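Local coordinates for Two-component sensor histidine kinase (PDB 6OZB), which is the phycoerythrobilin-binding GAF domain of a cyanobacterial phytochrome, probably the light-sensing part of a sensor histidine kinase, at residues 81-84 with 85-89. The protein carries 1 engineered substitution. Numbering follows the deposited sequence.
With PEB (phycoerythrobilin), chain F.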
loop_
_atom_site.group_PDB
_atom_site.type_symbol
_atom_site.label_atom_id
_atom_site.label_comp_id
_atom_site.label_asym_id
_atom_site.label_seq_id
_atom_site.Cartn_x
_atom_site.Cartn_y
_atom_site.Cartn_z
ATOM N N LEU C 81 17.870 -26.461 -11.467
ATOM C CA LEU C 81 16.547 -26.988 -11.123
ATOM C C LEU C 81 15.479 -26.418 -12.050
ATOM O O LEU C 81 15.553 -25.256 -12.474
ATOM C CB LEU C 81 16.184 -26.694 -9.680
ATOM C CG LEU C 81 17.080 -27.359 -8.637
ATOM C CD1 LEU C 81 16.579 -26.976 -7.272
ATOM C CD2 LEU C 81 17.126 -28.862 -8.823
ATOM N N ASN C 82 14.496 -27.267 -12.353
ATOM C CA ASN C 82 13.326 -26.884 -13.141
ATOM C C ASN C 82 12.123 -26.623 -12.259
ATOM O O ASN C 82 11.900 -27.321 -11.273
ATOM C CB ASN C 82 12.962 -27.973 -14.150
ATOM C CG ASN C 82 14.000 -28.142 -15.227
ATOM O OD1 ASN C 82 14.184 -27.265 -16.069
ATOM N ND2 ASN C 82 14.681 -29.275 -15.216
ATOM N N PHE C 83 11.323 -25.632 -12.624
ATOM C CA PHE C 83 10.100 -25.360 -11.892
ATOM C C PHE C 83 8.914 -25.325 -12.847
ATOM O O PHE C 83 9.031 -24.828 -13.963
ATOM C CB PHE C 83 10.215 -24.049 -11.135
ATOM C CG PHE C 83 11.291 -24.055 -10.076
ATOM C CD1 PHE C 83 12.596 -23.802 -10.410
ATOM C CD2 PHE C 83 10.991 -24.365 -8.754
ATOM C CE1 PHE C 83 13.597 -23.811 -9.454
ATOM C CE2 PHE C 83 11.987 -24.384 -7.783
ATOM C CZ PHE C 83 13.294 -24.112 -8.134
ATOM N N PRO C 84 7.762 -25.838 -12.404
ATOM C CA PRO C 84 6.598 -25.953 -13.288
ATOM C C PRO C 84 5.931 -24.615 -13.608
ATOM O O PRO C 84 6.117 -23.622 -12.897
ATOM C CB PRO C 84 5.649 -26.849 -12.496
ATOM C CG PRO C 84 6.015 -26.665 -11.103
ATOM C CD PRO C 84 7.471 -26.329 -11.047
ATOM N N ALA C 85 5.167 -24.606 -14.691
ATOM C CA ALA C 85 4.426 -23.425 -15.111
ATOM C C ALA C 85 3.509 -22.940 -14.001
ATOM O O ALA C 85 3.335 -21.742 -13.822
ATOM C CB ALA C 85 3.612 -23.727 -16.372
ATOM N N ASP C 86 2.934 -23.880 -13.253
ATOM C CA ASP C 86 1.949 -23.559 -12.224
ATOM C C ASP C 86 2.499 -22.690 -11.094
ATOM O O ASP C 86 1.725 -22.095 -10.342
ATOM C CB ASP C 86 1.380 -24.846 -11.600
ATOM C CG ASP C 86 0.411 -25.570 -12.515
ATOM O OD1 ASP C 86 0.052 -25.021 -13.582
ATOM O OD2 ASP C 86 -0.008 -26.691 -12.150
ATOM N N ASP C 87 3.819 -22.616 -10.959
ATOM C CA ASP C 87 4.413 -21.791 -9.908
ATOM C C ASP C 87 4.138 -20.306 -10.156
ATOM O O ASP C 87 4.134 -19.512 -9.209
ATOM C CB ASP C 87 5.917 -22.036 -9.792
ATOM C CG ASP C 87 6.240 -23.347 -9.111
ATOM O OD1 ASP C 87 5.327 -24.201 -9.014
ATOM O OD2 ASP C 87 7.411 -23.515 -8.687
ATOM N N ILE C 88 3.919 -19.954 -11.426
ATOM C CA ILE C 88 3.553 -18.599 -11.827
ATOM C C ILE C 88 2.208 -18.680 -12.552
ATOM O O ILE C 88 2.163 -18.919 -13.756
ATOM C CB ILE C 88 4.633 -17.971 -12.749
ATOM C CG1 ILE C 88 6.000 -18.048 -12.076
ATOM C CG2 ILE C 88 4.295 -16.526 -13.073
ATOM C CD1 ILE C 88 7.136 -17.528 -12.910
ATOM N N PRO C 89 1.097 -18.470 -11.822
ATOM C CA PRO C 89 -0.239 -18.622 -12.409
ATOM C C PRO C 89 -0.532 -17.559 -13.455
ATOM O O PRO C 89 0.193 -16.572 -13.519
ATOM C CB PRO C 89 -1.173 -18.465 -11.203
ATOM C CG PRO C 89 -0.332 -18.760 -10.034
ATOM C CD PRO C 89 1.010 -18.183 -10.386
HETATM C CHC PEB F . 7.957 -18.201 -8.798
HETATM N NC PEB F . 5.743 -17.103 -8.263
HETATM C C1C PEB F . 5.112 -15.907 -8.414
HETATM C C2C PEB F . 5.949 -15.014 -9.034
HETATM C C3C PEB F . 7.137 -15.664 -9.290
HETATM C C4C PEB F . 6.992 -16.981 -8.802
HETATM C CMC PEB F . 8.286 -14.970 -9.999
HETATM C CAC PEB F . 5.535 -13.539 -9.354
HETATM C CBC PEB F . 5.555 -12.685 -8.097
HETATM C CGC PEB F . 6.982 -12.307 -7.796
HETATM O O1C PEB F . 7.638 -11.679 -8.675
HETATM O O2C PEB F . 7.514 -12.599 -6.683
HETATM N ND PEB F . 9.920 -17.050 -7.944
HETATM C C1D PEB F . 9.326 -17.837 -9.103
HETATM C C2D PEB F . 10.148 -19.037 -9.139
HETATM C C3D PEB F . 11.097 -19.034 -8.140
HETATM C C4D PEB F . 11.043 -17.844 -7.374
HETATM C CMD PEB F . 9.880 -20.212 -10.119
HETATM C CAD PEB F . 12.020 -20.229 -7.838
HETATM C CBD PEB F . 13.338 -19.987 -7.558
HETATM O OD PEB F . 11.754 -17.503 -6.440
HETATM N NA PEB F . 2.860 -20.820 -6.448
HETATM C C1A PEB F . 3.205 -22.178 -6.210
HETATM C C2A PEB F . 1.948 -23.003 -6.116
HETATM C C3A PEB F . 0.774 -22.062 -6.338
HETATM C C4A PEB F . 1.422 -20.679 -6.544
HETATM C CMA PEB F . 1.952 -24.210 -7.106
HETATM C CBA PEB F . -0.961 -23.278 -4.881
HETATM O OA PEB F . 4.352 -22.585 -6.124
HETATM C CHA PEB F . 0.684 -19.540 -6.680
HETATM C CAA PEB F . -0.278 -21.943 -5.232
HETATM N NB PEB F . 2.667 -17.840 -7.392
HETATM C C1B PEB F . 1.304 -18.173 -6.960
HETATM C C2B PEB F . 0.502 -16.980 -6.835
HETATM C C3B PEB F . 1.346 -15.875 -7.173
HETATM C C4B PEB F . 2.718 -16.376 -7.539
HETATM C CHB PEB F . 3.714 -15.516 -7.928
HETATM C CMB PEB F . -0.937 -16.945 -6.428
HETATM C CAB PEB F . 0.945 -14.415 -7.175
HETATM C CBB PEB F . 1.385 -13.784 -5.872
HETATM C CGB PEB F . 0.793 -12.374 -5.892
HETATM O O1B PEB F . 1.214 -11.564 -6.771
HETATM O O2B PEB F . -0.107 -12.056 -5.078
#
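The D87 carboxylate packs against the P84 ring and the edge of the F83 ring, where the chain leaves a short strand and enters a single 3-10 turn. The chi1 torsion of -75° sets CG beside the backbone N and anti to the carbonyl carbon, which places the carboxylate against the P84 ring. OD1 lies 3.3 Å from CG of that ring, a close van der Waals approach, and also near OA of the bilin. OD2 touches P84 CD and sits at the edge of the F83 ring, near its plane and 3.7 Å from CD2, with the carboxylate tilted 55° against the ring. This second oxygen is also hydrogen-bonded to the Y142 hydroxyl, so the D87 side chain links the turn to helix 137-145.

The turn is closed by a backbone bond from D87 N to P84 O (3.2 Å); I88 N to A85 O follows one residue on.

Phycoerythrobilin lies against the same stretch. Its CAD sits over the centre of one F83 face, 4.0 Å above the ring plane, while the backbone O of D87 comes within 2.9 Å of the pyrrole nitrogen NB. Further along, I88 CG1 packs on C4C of the chromophore, and P89 CD rests 3.4 Å from C1B. Five residues of the bilin pocket, F83 and D86 to P89, thus come from the end of this strand and the turn that follows it.

Strand 82-83 is an outermost strand of the antiparallel sheet within this chain, paired with strand 63-70; F83 packs on V65 and Y55, I88 on F57, and P89 occupies the N-cap position of helix 90-99.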